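Local coordinates for protein GH127 beta-L-arabinofuranoside (Geobacillus stearothermophilus, PDB 4QK0) that probably hydrolyses beta-L-arabinofuranosidic bonds, releasing L-arabinose from sugar chains, as a glycoside hydrolase of family GH127, at residues P128-E140 with Y227-F241. Numbering follows the deposited sequence. Where two conformers were deposited one is given.
Sequences PGKRWMNLRDNHE and YFDQEKEARGETEPF
The guanidinium of Arg136 has Phe241 CD1 over the centre of one face, the ring plane turned 50° from its own, and Arg235 NH2 toward the rim of the other. Its edges are filled by acids. NE and NH2 take Asp137 side-on, one nitrogen to each oxygen, while NH1 and NH2 converge end-on upon Glu237 OE2, each at 3.1 Å. With CG anti to the backbone N, the chain runs out over Phe228 and then bends at chi3 (63°), which turns the guanidinium toward the acids; CG rests 4.0 Å from the Phe228 ring centroid, a CH-pi contact suited to a long aliphatic stem. The Arg235 guanidinium is covered on one face by the Asn134 amide, stacked with planes only 6° apart. In its own plane NH1 donates to Met133 O (2.9 Å), on a carbonyl lone pair, and NE and NH2 both reach Glu237 OE1. Arginine suits both places, pairing flat faces with several in-plane N-H groups.

Glu231, on helix 227-234, offers two oxygens to two successive backbone N-H groups: OE2 receives Leu135 N at 2.9 Å through its syn lone pair, and OE1 receives Arg136 N at 3.0 Å. Arg235 NH1 adds a salt-bridging hydrogen bond to OE1 from the opposite face of the carboxylate plane. Asn134 OD1 accepts from Asp137 N, an Asx motif that shapes the loop, and its ND2 binds Asp137 OD2. Leu135 CB packs at the edge of the Tyr227 ring. One water links Trp132 O to Tyr227 OH, a second Met133 O to Glu231 O.

The contact thus ties the loop ahead of helix 140-158 to helix 227-234 in the catalytic domain. Two arginines come within 3.6 Å (NH2 to NH2), a closeness that the shared Glu237, with Asp137 and Glu231, probably offsets in charge, while holding both flat groups in fixed orientations.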
loop_
_atom_site.group_PDB
_atom_site.type_symbol
_atom_site.label_atom_id
_atom_site.label_comp_id
_atom_site.label_asym_id
_atom_site.label_seq_id
_atom_site.Cartn_x
_atom_site.Cartn_y
_atom_site.Cartn_z
ATOM N N PRO A 128 13.271 -24.321 30.386
ATOM C CA PRO A 128 14.297 -24.308 31.412
ATOM C C PRO A 128 15.655 -24.577 30.814
ATOM O O PRO A 128 15.782 -25.399 29.891
ATOM C CB PRO A 128 13.925 -25.489 32.341
ATOM C CG PRO A 128 12.513 -25.835 32.013
ATOM C CD PRO A 128 12.226 -25.329 30.634
ATOM N N GLY A 129 16.656 -23.885 31.324
ATOM C CA GLY A 129 18.034 -24.070 30.864
ATOM C C GLY A 129 18.401 -23.457 29.519
ATOM O O GLY A 129 19.580 -23.374 29.189
ATOM N N LYS A 130 17.426 -22.959 28.759
ATOM C CA LYS A 130 17.699 -22.401 27.410
ATOM C C LYS A 130 17.865 -20.877 27.399
ATOM O O LYS A 130 17.898 -20.267 26.324
ATOM C CB LYS A 130 16.574 -22.801 26.447
ATOM C CG LYS A 130 16.782 -24.114 25.711
ATOM C CD LYS A 130 17.666 -25.081 26.468
ATOM C CE LYS A 130 17.754 -26.447 25.797
ATOM N NZ LYS A 130 16.580 -27.298 26.129
ATOM N N ARG A 131 18.032 -20.274 28.582
ATOM C CA ARG A 131 18.162 -18.857 28.703
ATOM C C ARG A 131 19.361 -18.282 27.953
ATOM O O ARG A 131 20.374 -18.939 27.701
ATOM C CB ARG A 131 18.148 -18.397 30.149
ATOM C CG ARG A 131 19.331 -18.839 31.010
ATOM C CD ARG A 131 19.058 -18.521 32.467
ATOM N NE ARG A 131 20.172 -18.942 33.295
ATOM C CZ ARG A 131 20.324 -18.714 34.609
ATOM N NH1 ARG A 131 19.454 -18.024 35.315
ATOM N NH2 ARG A 131 21.433 -19.163 35.208
ATOM N N TRP A 132 19.158 -17.065 27.492
ATOM C CA TRP A 132 20.188 -16.336 26.774
ATOM C C TRP A 132 20.648 -16.939 25.444
ATOM O O TRP A 132 21.728 -16.626 24.985
ATOM C CB TRP A 132 21.429 -16.160 27.672
ATOM C CG TRP A 132 21.217 -15.637 29.101
ATOM C CD1 TRP A 132 21.775 -16.148 30.237
ATOM C CD2 TRP A 132 20.462 -14.480 29.504
ATOM N NE1 TRP A 132 21.413 -15.372 31.347
ATOM C CE2 TRP A 132 20.620 -14.338 30.912
ATOM C CE3 TRP A 132 19.671 -13.548 28.822
ATOM C CZ2 TRP A 132 20.019 -13.300 31.629
ATOM C CZ3 TRP A 132 19.061 -12.514 29.544
ATOM C CH2 TRP A 132 19.227 -12.408 30.938
HETATM N N MSE A 133 19.859 -17.782 24.819
HETATM C CA MSE A 133 20.254 -18.374 23.540
HETATM C C MSE A 133 19.566 -17.714 22.346
HETATM O O MSE A 133 19.912 -17.969 21.206
HETATM C CB MSE A 133 19.995 -19.890 23.546
HETATM C CG MSE A 133 20.827 -20.643 24.597
HETATM SE SE MSE A 133 22.784 -20.588 24.308
HETATM C CE MSE A 133 23.484 -19.554 25.817
ATOM N N ASN A 134 18.571 -16.862 22.594
ATOM C CA ASN A 134 17.891 -16.126 21.530
ATOM C C ASN A 134 17.472 -14.736 21.965
ATOM O O ASN A 134 16.293 -14.404 22.157
ATOM C CB ASN A 134 16.685 -16.893 20.956
ATOM C CG ASN A 134 16.214 -16.291 19.631
ATOM O OD1 ASN A 134 16.541 -15.147 19.284
ATOM N ND2 ASN A 134 15.449 -17.065 18.886
ATOM N N LEU A 135 18.491 -13.897 22.062
ATOM C CA LEU A 135 18.320 -12.476 22.378
ATOM C C LEU A 135 17.710 -11.723 21.226
ATOM O O LEU A 135 17.084 -10.687 21.429
ATOM C CB LEU A 135 19.690 -11.851 22.740
ATOM C CG LEU A 135 20.206 -12.027 24.194
ATOM C CD1 LEU A 135 19.317 -11.263 25.139
ATOM C CD2 LEU A 135 20.263 -13.493 24.612
ATOM N N ARG A 136 17.930 -12.197 20.015
ATOM C CA ARG A 136 17.383 -11.515 18.824
ATOM C C ARG A 136 15.855 -11.459 18.897
ATOM O O ARG A 136 15.276 -10.436 18.599
ATOM C CB ARG A 136 17.783 -12.237 17.543
ATOM C CG ARG A 136 17.465 -11.427 16.299
ATOM C CD ARG A 136 17.588 -12.266 15.031
ATOM N NE ARG A 136 16.626 -13.334 15.046
ATOM C CZ ARG A 136 16.673 -14.416 14.278
ATOM N NH1 ARG A 136 17.662 -14.569 13.420
ATOM N NH2 ARG A 136 15.731 -15.376 14.408
ATOM N N ASP A 137 15.234 -12.541 19.366
ATOM C CA ASP A 137 13.782 -12.658 19.329
ATOM C C ASP A 137 13.082 -12.739 20.661
ATOM O O ASP A 137 11.939 -12.312 20.742
ATOM C CB ASP A 137 13.359 -13.945 18.573
ATOM C CG ASP A 137 13.897 -13.995 17.145
ATOM O OD1 ASP A 137 14.131 -12.925 16.534
ATOM O OD2 ASP A 137 14.091 -15.118 16.657
ATOM N N ASN A 138 13.699 -13.318 21.692
ATOM C CA ASN A 138 12.892 -13.664 22.873
ATOM C C ASN A 138 12.827 -12.656 24.043
ATOM O O ASN A 138 12.256 -12.985 25.081
ATOM C CB ASN A 138 13.222 -15.041 23.329
ATOM C CG ASN A 138 12.823 -16.089 22.313
ATOM O OD1 ASN A 138 12.192 -15.795 21.320
ATOM N ND2 ASN A 138 13.198 -17.304 22.564
ATOM N N HIS A 139 13.303 -11.425 23.853
ATOM C CA HIS A 139 12.907 -10.273 24.695
ATOM C C HIS A 139 13.258 -10.355 26.204
ATOM O O HIS A 139 12.675 -9.666 27.012
ATOM C CB HIS A 139 11.407 -10.045 24.579
ATOM C CG HIS A 139 10.970 -9.464 23.283
ATOM N ND1 HIS A 139 11.117 -10.135 22.087
ATOM C CD2 HIS A 139 10.280 -8.334 23.003
ATOM C CE1 HIS A 139 10.550 -9.428 21.121
ATOM N NE2 HIS A 139 10.077 -8.312 21.649
ATOM N N GLU A 140 14.198 -11.215 26.559
ATOM C CA GLU A 140 14.611 -11.405 27.945
ATOM C C GLU A 140 15.017 -10.093 28.582
ATOM O O GLU A 140 14.511 -9.716 29.666
ATOM C CB GLU A 140 15.753 -12.409 28.039
ATOM C CG GLU A 140 15.337 -13.861 27.945
ATOM C CD GLU A 140 16.545 -14.793 27.723
ATOM O OE1 GLU A 140 16.862 -15.618 28.639
ATOM O OE2 GLU A 140 17.148 -14.694 26.623
ATOM N N TYR A 227 26.766 -10.343 16.658
ATOM C CA TYR A 227 26.274 -11.212 17.719
ATOM C C TYR A 227 25.072 -12.047 17.270
ATOM O O TYR A 227 24.991 -13.244 17.578
ATOM C CB TYR A 227 25.920 -10.420 18.975
ATOM C CG TYR A 227 25.234 -11.288 19.981
ATOM C CD1 TYR A 227 25.889 -12.381 20.550
ATOM C CD2 TYR A 227 23.931 -11.068 20.333
ATOM C CE1 TYR A 227 25.242 -13.223 21.432
ATOM C CE2 TYR A 227 23.290 -11.891 21.221
ATOM C CZ TYR A 227 23.936 -12.967 21.764
ATOM O OH TYR A 227 23.270 -13.747 22.659
ATOM N N PHE A 228 24.126 -11.444 16.555
ATOM C CA PHE A 228 22.921 -12.209 16.203
ATOM C C PHE A 228 23.237 -13.331 15.261
ATOM O O PHE A 228 22.541 -14.341 15.248
ATOM C CB PHE A 228 21.809 -11.300 15.609
ATOM C CG PHE A 228 21.231 -10.315 16.576
ATOM C CD1 PHE A 228 21.103 -10.611 17.953
ATOM C CD2 PHE A 228 20.781 -9.103 16.136
ATOM C CE1 PHE A 228 20.549 -9.724 18.850
ATOM C CE2 PHE A 228 20.219 -8.196 17.037
ATOM C CZ PHE A 228 20.111 -8.506 18.385
ATOM N N ASP A 229 24.257 -13.157 14.424
ATOM C CA ASP A 229 24.694 -14.280 13.557
ATOM C C ASP A 229 25.332 -15.381 14.375
ATOM O O ASP A 229 25.124 -16.550 14.105
ATOM C CB ASP A 229 25.671 -13.806 12.461
ATOM C CG ASP A 229 24.979 -13.098 11.313
ATOM O OD1 ASP A 229 23.739 -13.219 11.164
ATOM O OD2 ASP A 229 25.673 -12.366 10.575
ATOM N N GLN A 230 26.100 -15.008 15.391
ATOM C CA GLN A 230 26.759 -16.007 16.241
ATOM C C GLN A 230 25.732 -16.830 16.972
ATOM O O GLN A 230 25.830 -18.042 16.971
ATOM C CB GLN A 230 27.740 -15.354 17.229
ATOM C CG GLN A 230 28.894 -14.598 16.556
ATOM C CD GLN A 230 29.742 -13.769 17.519
ATOM O OE1 GLN A 230 29.242 -13.113 18.439
ATOM N NE2 GLN A 230 31.041 -13.776 17.282
ATOM N N GLU A 231 24.746 -16.201 17.615
ATOM C CA GLU A 231 23.762 -17.018 18.366
ATOM C C GLU A 231 22.861 -17.834 17.454
ATOM O O GLU A 231 22.465 -18.960 17.791
ATOM C CB GLU A 231 22.930 -16.191 19.374
ATOM C CG GLU A 231 22.161 -15.018 18.811
ATOM C CD GLU A 231 20.974 -14.602 19.675
ATOM O OE1 GLU A 231 19.936 -14.223 19.090
ATOM O OE2 GLU A 231 21.074 -14.633 20.938
ATOM N N LYS A 232 22.563 -17.268 16.300
ATOM C CA LYS A 232 21.782 -17.954 15.259
ATOM C C LYS A 232 22.462 -19.244 14.821
ATOM O O LYS A 232 21.868 -20.305 14.807
ATOM C CB LYS A 232 21.625 -16.997 14.076
ATOM C CG LYS A 232 21.199 -17.587 12.762
ATOM C CD LYS A 232 20.630 -16.528 11.793
ATOM C CE LYS A 232 21.508 -16.259 10.595
ATOM N NZ LYS A 232 20.669 -15.952 9.400
ATOM N N GLU A 233 23.712 -19.128 14.436
ATOM C CA GLU A 233 24.584 -20.273 14.124
ATOM C C GLU A 233 24.567 -21.336 15.242
ATOM O O GLU A 233 24.306 -22.494 14.986
ATOM C CB GLU A 233 25.998 -19.708 13.881
ATOM C CG GLU A 233 27.166 -20.685 13.946
ATOM C CD GLU A 233 27.471 -21.330 12.614
ATOM O OE1 GLU A 233 26.543 -21.410 11.769
ATOM O OE2 GLU A 233 28.630 -21.762 12.434
ATOM N N ALA A 234 24.801 -20.923 16.488
ATOM C CA ALA A 234 24.748 -21.829 17.642
ATOM C C ALA A 234 23.383 -22.525 17.843
ATOM O O ALA A 234 23.346 -23.603 18.402
ATOM C CB ALA A 234 25.140 -21.092 18.918
ATOM N N ARG A 235 22.275 -21.910 17.410
ATOM C CA ARG A 235 20.952 -22.560 17.467
ATOM C C ARG A 235 20.762 -23.535 16.306
ATOM O O ARG A 235 19.768 -24.255 16.267
ATOM C CB ARG A 235 19.816 -21.539 17.370
ATOM C CG ARG A 235 19.609 -20.674 18.576
ATOM C CD ARG A 235 18.244 -19.964 18.529
ATOM N NE ARG A 235 18.102 -19.003 17.421
ATOM C CZ ARG A 235 18.535 -17.745 17.420
ATOM N NH1 ARG A 235 19.197 -17.220 18.457
ATOM N NH2 ARG A 235 18.319 -16.976 16.362
ATOM N N GLY A 236 21.680 -23.528 15.341
ATOM C CA GLY A 236 21.541 -24.329 14.133
ATOM C C GLY A 236 20.538 -23.772 13.121
ATOM O O GLY A 236 20.043 -24.484 12.269
ATOM N N GLU A 237 20.263 -22.482 13.201
ATOM C CA GLU A 237 19.260 -21.867 12.368
ATOM C C GLU A 237 19.884 -21.361 11.061
ATOM O O GLU A 237 20.957 -20.766 11.047
ATOM C CB GLU A 237 18.536 -20.782 13.173
ATOM C CG GLU A 237 17.612 -19.863 12.394
ATOM C CD GLU A 237 17.188 -18.644 13.211
ATOM O OE1 GLU A 237 16.961 -18.791 14.438
ATOM O OE2 GLU A 237 17.103 -17.532 12.614
ATOM N N THR A 238 19.210 -21.659 9.952
ATOM C CA THR A 238 19.688 -21.295 8.595
ATOM C C THR A 238 18.764 -20.325 7.841
ATOM O O THR A 238 19.236 -19.568 6.996
ATOM C CB THR A 238 19.908 -22.564 7.709
ATOM O OG1 THR A 238 18.845 -23.507 7.914
ATOM C CG2 THR A 238 21.246 -23.245 8.049
ATOM N N GLU A 239 17.462 -20.347 8.160
ATOM C CA GLU A 239 16.443 -19.510 7.471
ATOM C C GLU A 239 16.868 -18.043 7.427
ATOM O O GLU A 239 17.414 -17.512 8.402
ATOM C CB GLU A 239 15.058 -19.586 8.145
ATOM C CG GLU A 239 14.342 -20.924 8.056
ATOM C CD GLU A 239 15.026 -22.043 8.837
ATOM O OE1 GLU A 239 14.822 -23.215 8.471
ATOM O OE2 GLU A 239 15.786 -21.774 9.798
ATOM N N PRO A 240 16.608 -17.373 6.295
ATOM C CA PRO A 240 16.915 -15.937 6.285
ATOM C C PRO A 240 15.957 -15.180 7.229
ATOM O O PRO A 240 14.824 -15.628 7.489
ATOM C CB PRO A 240 16.731 -15.534 4.811
ATOM C CG PRO A 240 15.937 -16.637 4.161
ATOM C CD PRO A 240 15.925 -17.840 5.066
ATOM N N PHE A 241 16.417 -14.078 7.800
ATOM C CA PHE A 241 15.518 -13.282 8.647
ATOM C C PHE A 241 14.300 -12.784 7.793
ATOM O O PHE A 241 14.484 -12.363 6.663
ATOM C CB PHE A 241 16.288 -12.126 9.341
ATOM C CG PHE A 241 15.493 -11.463 10.446
ATOM C CD1 PHE A 241 15.130 -12.180 11.573
ATOM C CD2 PHE A 241 15.084 -10.147 10.336
ATOM C CE1 PHE A 241 14.346 -11.595 12.573
ATOM C CE2 PHE A 241 14.332 -9.561 11.313
ATOM C CZ PHE A 241 13.952 -10.290 12.446
HETATM O O HOH W 1 23.767 -16.152 23.162
HETATM O O HOH W 2 22.209 -19.423 20.538
#